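Local coordinates for protein ATP-dependent Clp endopeptidase (Clostridium difficile, PDB 3FES) that probably serves as the amino-terminal domain of a ClpC-type ATP-dependent unfoldase, a helical module that in relatives receives adaptors and substrates for the Clp protease, at residues I36-L41 with A60-K65; L26-V31 with D68-G73. All coordinates share one frame; numbering follows the deposited sequence.

Interaction 1: residues I36-L41 with A60-K65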
loop_
_atom_site.group_PDB
_atom_site.type_symbol
_atom_site.label_atom_id
_atom_site.label_comp_id
_atom_site.label_asym_id
_atom_site.label_seq_id
_atom_site.Cartn_x
_atom_site.Cartn_y
_atom_site.Cartn_z
ATOM N N ILE A 36 -3.165 1.194 -2.817
ATOM C CA ILE A 36 -2.359 0.094 -2.281
ATOM C C ILE A 36 -2.148 0.322 -0.773
ATOM O O ILE A 36 -2.260 -0.604 0.032
ATOM C CB ILE A 36 -0.984 0.007 -3.005
ATOM C CG1 ILE A 36 -1.163 -0.267 -4.512
ATOM C CG2 ILE A 36 -0.093 -1.085 -2.352
ATOM C CD1 ILE A 36 0.138 -0.205 -5.284
ATOM N N LEU A 37 -1.815 1.565 -0.384
ATOM C CA LEU A 37 -1.665 1.854 1.051
ATOM C C LEU A 37 -2.942 1.543 1.860
ATOM O O LEU A 37 -2.887 0.931 2.960
ATOM C CB LEU A 37 -1.250 3.333 1.231
ATOM C CG LEU A 37 -0.846 3.714 2.658
ATOM C CD1 LEU A 37 0.518 3.154 3.010
ATOM C CD2 LEU A 37 -0.771 5.225 2.747
ATOM N N LEU A 38 -4.092 1.936 1.310
ATOM C CA LEU A 38 -5.365 1.666 1.965
ATOM C C LEU A 38 -5.643 0.163 1.956
ATOM O O LEU A 38 -6.137 -0.395 2.947
ATOM C CB LEU A 38 -6.506 2.405 1.253
ATOM C CG LEU A 38 -7.941 2.203 1.769
ATOM C CD1 LEU A 38 -8.074 2.453 3.290
ATOM C CD2 LEU A 38 -8.879 3.077 0.961
ATOM N N GLY A 39 -5.289 -0.488 0.851
ATOM C CA GLY A 39 -5.427 -1.958 0.777
ATOM C C GLY A 39 -4.607 -2.685 1.856
ATOM O O GLY A 39 -5.074 -3.684 2.450
ATOM N N LEU A 40 -3.369 -2.229 2.069
ATOM C CA LEU A 40 -2.488 -2.770 3.114
ATOM C C LEU A 40 -3.103 -2.604 4.505
ATOM O O LEU A 40 -3.033 -3.528 5.315
ATOM C CB LEU A 40 -1.078 -2.145 3.074
ATOM C CG LEU A 40 -0.232 -2.439 1.793
ATOM C CD1 LEU A 40 0.944 -1.429 1.724
ATOM C CD2 LEU A 40 0.239 -3.928 1.835
ATOM N N LEU A 41 -3.683 -1.431 4.767
ATOM C CA LEU A 41 -4.336 -1.188 6.063
ATOM C C LEU A 41 -5.553 -2.089 6.241
ATOM O O LEU A 41 -5.714 -2.755 7.283
ATOM C CB LEU A 41 -4.717 0.290 6.227
ATOM C CG LEU A 41 -5.204 0.638 7.658
ATOM C CD1 LEU A 41 -4.357 0.014 8.786
ATOM C CD2 LEU A 41 -5.210 2.115 7.836
ATOM N N ALA A 60 -10.758 4.905 7.929
ATOM C CA ALA A 60 -11.563 6.109 7.736
ATOM C C ALA A 60 -10.698 7.328 7.448
ATOM O O ALA A 60 -11.014 8.105 6.547
ATOM C CB ALA A 60 -12.486 6.364 8.953
ATOM N N TYR A 61 -9.594 7.485 8.174
ATOM C CA TYR A 61 -8.695 8.615 7.917
ATOM C C TYR A 61 -8.106 8.567 6.503
ATOM O O TYR A 61 -8.164 9.549 5.758
ATOM C CB TYR A 61 -7.570 8.686 8.943
ATOM C CG TYR A 61 -6.535 9.738 8.618
ATOM C CD1 TYR A 61 -6.662 11.045 9.094
ATOM C CD2 TYR A 61 -5.438 9.437 7.815
ATOM C CE1 TYR A 61 -5.705 12.023 8.787
ATOM C CE2 TYR A 61 -4.472 10.406 7.500
ATOM C CZ TYR A 61 -4.611 11.687 7.984
ATOM O OH TYR A 61 -3.659 12.635 7.674
ATOM N N LEU A 62 -7.536 7.426 6.138
ATOM C CA LEU A 62 -6.922 7.292 4.806
ATOM C C LEU A 62 -7.894 7.541 3.665
ATOM O O LEU A 62 -7.599 8.294 2.733
ATOM C CB LEU A 62 -6.307 5.907 4.644
ATOM C CG LEU A 62 -5.012 5.603 5.377
ATOM C CD1 LEU A 62 -4.545 4.205 4.887
ATOM C CD2 LEU A 62 -3.956 6.670 5.071
ATOM N N GLU A 63 -9.039 6.877 3.736
ATOM C CA GLU A 63 -10.138 7.126 2.811
ATOM C C GLU A 63 -10.548 8.583 2.702
ATOM O O GLU A 63 -10.697 9.096 1.593
ATOM C CB GLU A 63 -11.350 6.327 3.204
ATOM C CG GLU A 63 -11.553 5.133 2.371
ATOM C CD GLU A 63 -12.878 4.486 2.646
ATOM O OE1 GLU A 63 -13.552 4.109 1.660
ATOM O OE2 GLU A 63 -13.248 4.359 3.848
ATOM N N GLY A 64 -10.739 9.247 3.842
ATOM C CA GLY A 64 -11.084 10.677 3.851
ATOM C C GLY A 64 -10.049 11.523 3.130
ATOM O O GLY A 64 -10.399 12.406 2.340
ATOM N N LYS A 65 -8.766 11.257 3.404
ATOM C CA LYS A 65 -7.667 11.999 2.772
ATOM C C LYS A 65 -7.602 11.759 1.266
ATOM O O LYS A 65 -7.317 12.679 0.491
ATOM C CB LYS A 65 -6.316 11.655 3.413
ATOM C CG LYS A 65 -6.094 12.225 4.829
ATOM C CD LYS A 65 -6.337 13.749 4.947
ATOM C CE LYS A 65 -5.582 14.544 3.865
ATOM N NZ LYS A 65 -5.883 16.005 3.918
#

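Interaction 2: residues L26-V31 with D68-G73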
loop_
_atom_site.group_PDB
_atom_site.type_symbol
_atom_site.label_atom_id
_atom_site.label_comp_id
_atom_site.label_asym_id
_atom_site.label_seq_id
_atom_site.Cartn_x
_atom_site.Cartn_y
_atom_site.Cartn_z
ATOM N N LEU A 26 -14.627 4.038 -4.630
ATOM C CA LEU A 26 -14.490 5.503 -4.727
ATOM C C LEU A 26 -14.732 6.065 -6.138
ATOM O O LEU A 26 -14.611 7.287 -6.357
ATOM C CB LEU A 26 -13.102 5.907 -4.244
ATOM C CG LEU A 26 -12.770 5.527 -2.798
ATOM C CD1 LEU A 26 -11.305 5.711 -2.560
ATOM C CD2 LEU A 26 -13.665 6.326 -1.773
ATOM N N GLY A 27 -15.101 5.196 -7.078
ATOM C CA GLY A 27 -15.263 5.580 -8.484
ATOM C C GLY A 27 -13.935 5.972 -9.141
ATOM O O GLY A 27 -13.898 6.854 -10.017
ATOM N N HIS A 28 -12.851 5.317 -8.726
ATOM C CA HIS A 28 -11.517 5.562 -9.297
ATOM C C HIS A 28 -11.179 4.399 -10.225
ATOM O O HIS A 28 -11.187 3.243 -9.783
ATOM C CB HIS A 28 -10.469 5.651 -8.179
ATOM C CG HIS A 28 -10.677 6.803 -7.256
ATOM N ND1 HIS A 28 -9.967 6.960 -6.083
ATOM C CD2 HIS A 28 -11.548 7.843 -7.311
ATOM C CE1 HIS A 28 -10.368 8.063 -5.474
ATOM N NE2 HIS A 28 -11.335 8.610 -6.192
ATOM N N ASN A 29 -10.868 4.655 -11.489
ATOM C CA ASN A 29 -10.594 3.531 -12.402
ATOM C C ASN A 29 -9.100 3.214 -12.531
ATOM O O ASN A 29 -8.705 2.314 -13.249
ATOM C CB ASN A 29 -11.263 3.708 -13.763
ATOM C CG ASN A 29 -10.960 5.044 -14.397
ATOM O OD1 ASN A 29 -9.917 5.648 -14.142
ATOM N ND2 ASN A 29 -11.896 5.536 -15.190
ATOM N N ILE A 30 -8.279 3.957 -11.809
ATOM C CA ILE A 30 -6.847 3.707 -11.776
ATOM C C ILE A 30 -6.423 3.466 -10.337
ATOM O O ILE A 30 -6.668 4.289 -9.457
ATOM C CB ILE A 30 -6.045 4.904 -12.414
ATOM C CG1 ILE A 30 -6.503 5.102 -13.878
ATOM C CG2 ILE A 30 -4.540 4.636 -12.328
ATOM C CD1 ILE A 30 -6.086 6.458 -14.497
ATOM N N VAL A 31 -5.772 2.337 -10.099
ATOM C CA VAL A 31 -5.272 1.999 -8.747
ATOM C C VAL A 31 -3.883 2.633 -8.580
ATOM O O VAL A 31 -2.931 2.250 -9.286
ATOM C CB VAL A 31 -5.121 0.488 -8.595
ATOM C CG1 VAL A 31 -4.548 0.112 -7.211
ATOM C CG2 VAL A 31 -6.475 -0.194 -8.825
ATOM N N ASP A 68 -10.437 13.789 -0.121
ATOM C CA ASP A 68 -10.053 15.212 -0.092
ATOM C C ASP A 68 -9.202 15.575 -1.298
ATOM O O ASP A 68 -9.302 16.677 -1.826
ATOM C CB ASP A 68 -9.216 15.561 1.157
ATOM C CG ASP A 68 -10.006 15.516 2.448
ATOM O OD1 ASP A 68 -11.272 15.572 2.413
ATOM O OD2 ASP A 68 -9.335 15.417 3.513
HETATM N N MSE A 69 -8.344 14.649 -1.708
HETATM C CA MSE A 69 -7.304 14.935 -2.683
HETATM C C MSE A 69 -7.702 14.607 -4.109
HETATM O O MSE A 69 -7.252 15.257 -5.034
HETATM C CB MSE A 69 -6.044 14.168 -2.312
HETATM C CG MSE A 69 -5.460 14.607 -0.954
HETATM SE SE MSE A 69 -3.906 13.520 -0.502
HETATM C CE MSE A 69 -2.711 14.510 -1.573
ATOM N N GLU A 70 -8.564 13.612 -4.271
ATOM C CA GLU A 70 -8.871 13.044 -5.573
ATOM C C GLU A 70 -10.326 13.131 -5.938
ATOM O O GLU A 70 -10.677 12.917 -7.110
ATOM C CB GLU A 70 -8.565 11.543 -5.563
ATOM C CG GLU A 70 -7.151 11.207 -5.631
ATOM C CD GLU A 70 -7.000 9.774 -6.037
ATOM O OE1 GLU A 70 -7.287 9.431 -7.208
ATOM O OE2 GLU A 70 -6.631 8.975 -5.182
ATOM N N GLY A 71 -11.169 13.369 -4.930
ATOM C CA GLY A 71 -12.617 13.363 -5.093
ATOM C C GLY A 71 -13.124 11.926 -5.129
ATOM O O GLY A 71 -12.336 10.986 -5.049
ATOM N N LYS A 72 -14.435 11.761 -5.240
ATOM C CA LYS A 72 -15.019 10.441 -5.441
ATOM C C LYS A 72 -16.176 10.474 -6.416
ATOM O O LYS A 72 -16.866 11.489 -6.540
ATOM C CB LYS A 72 -15.380 9.749 -4.111
ATOM C CG LYS A 72 -16.457 10.374 -3.290
ATOM C CD LYS A 72 -16.716 9.517 -2.038
ATOM C CE LYS A 72 -18.102 9.739 -1.444
ATOM N NZ LYS A 72 -18.379 8.737 -0.344
ATOM N N GLY A 73 -16.359 9.381 -7.143
ATOM C CA GLY A 73 -17.410 9.284 -8.151
ATOM C C GLY A 73 -18.239 8.063 -7.855
ATOM O O GLY A 73 -18.056 7.446 -6.822
HETATM O O HOH W 1 -7.080 6.913 -9.407
#

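Interaction 1: residues I36-L41 with A60-K65
L62 reaches from helix 59-70 into a row of three leucines, L37, L38 and L41, on helix 33-43, and E63 closes one margin of the contact. The two helical segments run nearly antiparallel, 165° between their directions, with axes 10.1 Å apart, and L38 and L62 are the residues whose CA atoms face each other most closely, at 6.5 Å. L62 has the most surface buried here. Its first torsion (chi1 -74°) sets CG beside its own backbone N, anti to the carbonyl carbon, and the two methyls beyond it divide the work. CD1 meets L41 CD2 at 3.7 Å and also lies over the backbone of the facing helix, 4.0 Å from L38 CA. CD2 turns to L37, touching its CD2 at 4.2 Å, where the two side chains cross at about a right angle. L38, by contrast, slides past L62 in the opposite direction, and its CD1 lies 4.1 Å from L62 CB. The other branch of L38 serves a different neighbour: CD2 packs on the aliphatic CG of E63 at 3.7 Å, with the carboxylate farther off. F57 and L52 add to the apolar surroundings of L41, while I125 of helix 120-129 touches L62. No hydrogen bond or ion pair links the segments, and each helix keeps its own backbone bonds. Cohesion therefore comes from buried leucine methyls fitted around L62, with the partly exposed E63 lending its CG methylene to the apolar margin.

Interaction 2: residues L26-V31 with D68-G73
L26 and G27 draw the turn after helix 10-25 close to K72 and G73, with CA atoms 4.3 Å apart at G27 and G73, and G73 N donates a nearly straight bond to L26 O (2.8 Å, 168° at the hydrogen). The donor stands above the carbonyl plane of L26, and K72 CA also approaches this oxygen, at 3.3 Å in a CA-H...O contact. G27, at positive phi, belongs to a Schellman motif that terminates helix 10-25.

H28 supplies the second polar link: its NE2 donates to G71 O at 2.8 Å. That oxygen lies in the ring plane, so the bond is made at the imidazole edge, and the hydrogen on NE2 is assigned by it. The two ring faces are covered differently: L26 CB sits over the centre of one, 3.6 Å above the plane, whereas E70 OE1 lies over the other toward the rim. The carboxylate is tilted 29° from the ring and makes no hydrogen bond to it; OE1 instead receives a weak bond from a water that also donates to I30 O at 2.7 Å. The nearby carboxylate of E34 could raise the proton affinity of E70.

K72 turns its chain outward, though its CB still lies against L26 O. G71, also at positive phi, is where the chain leaves helix 59-70. Two helix exits thus meet in the helical Clp amino-terminal domain, a Schellman motif at G27 and a positive-phi glycine at G71, and the G73 backbone bond and the H28 bond link the chain after helix 10-25 to the chain after helix 59-70.

In the fold
From the N terminus, helix 10-25 leads into 26-31, the first side of interaction 2; the chain then passes through strand 30-31 into helix 33-43, the first side of interaction 1. After helix 47-55 it returns as helix 59-70, which closes interaction 1; E70 at its end and the loop behind it close interaction 2. The 36-41/60-65 contact is thus nested inside the larger loop closed by 26-31 and 68-73. Interaction 1 joins helices 33-43 and 59-70 in the buried interior, whereas interaction 2 fastens the partly exposed exit from helix 59-70 to the turn after helix 10-25. Their centres are 12 Å apart, and E63 packs on L26 where they touch.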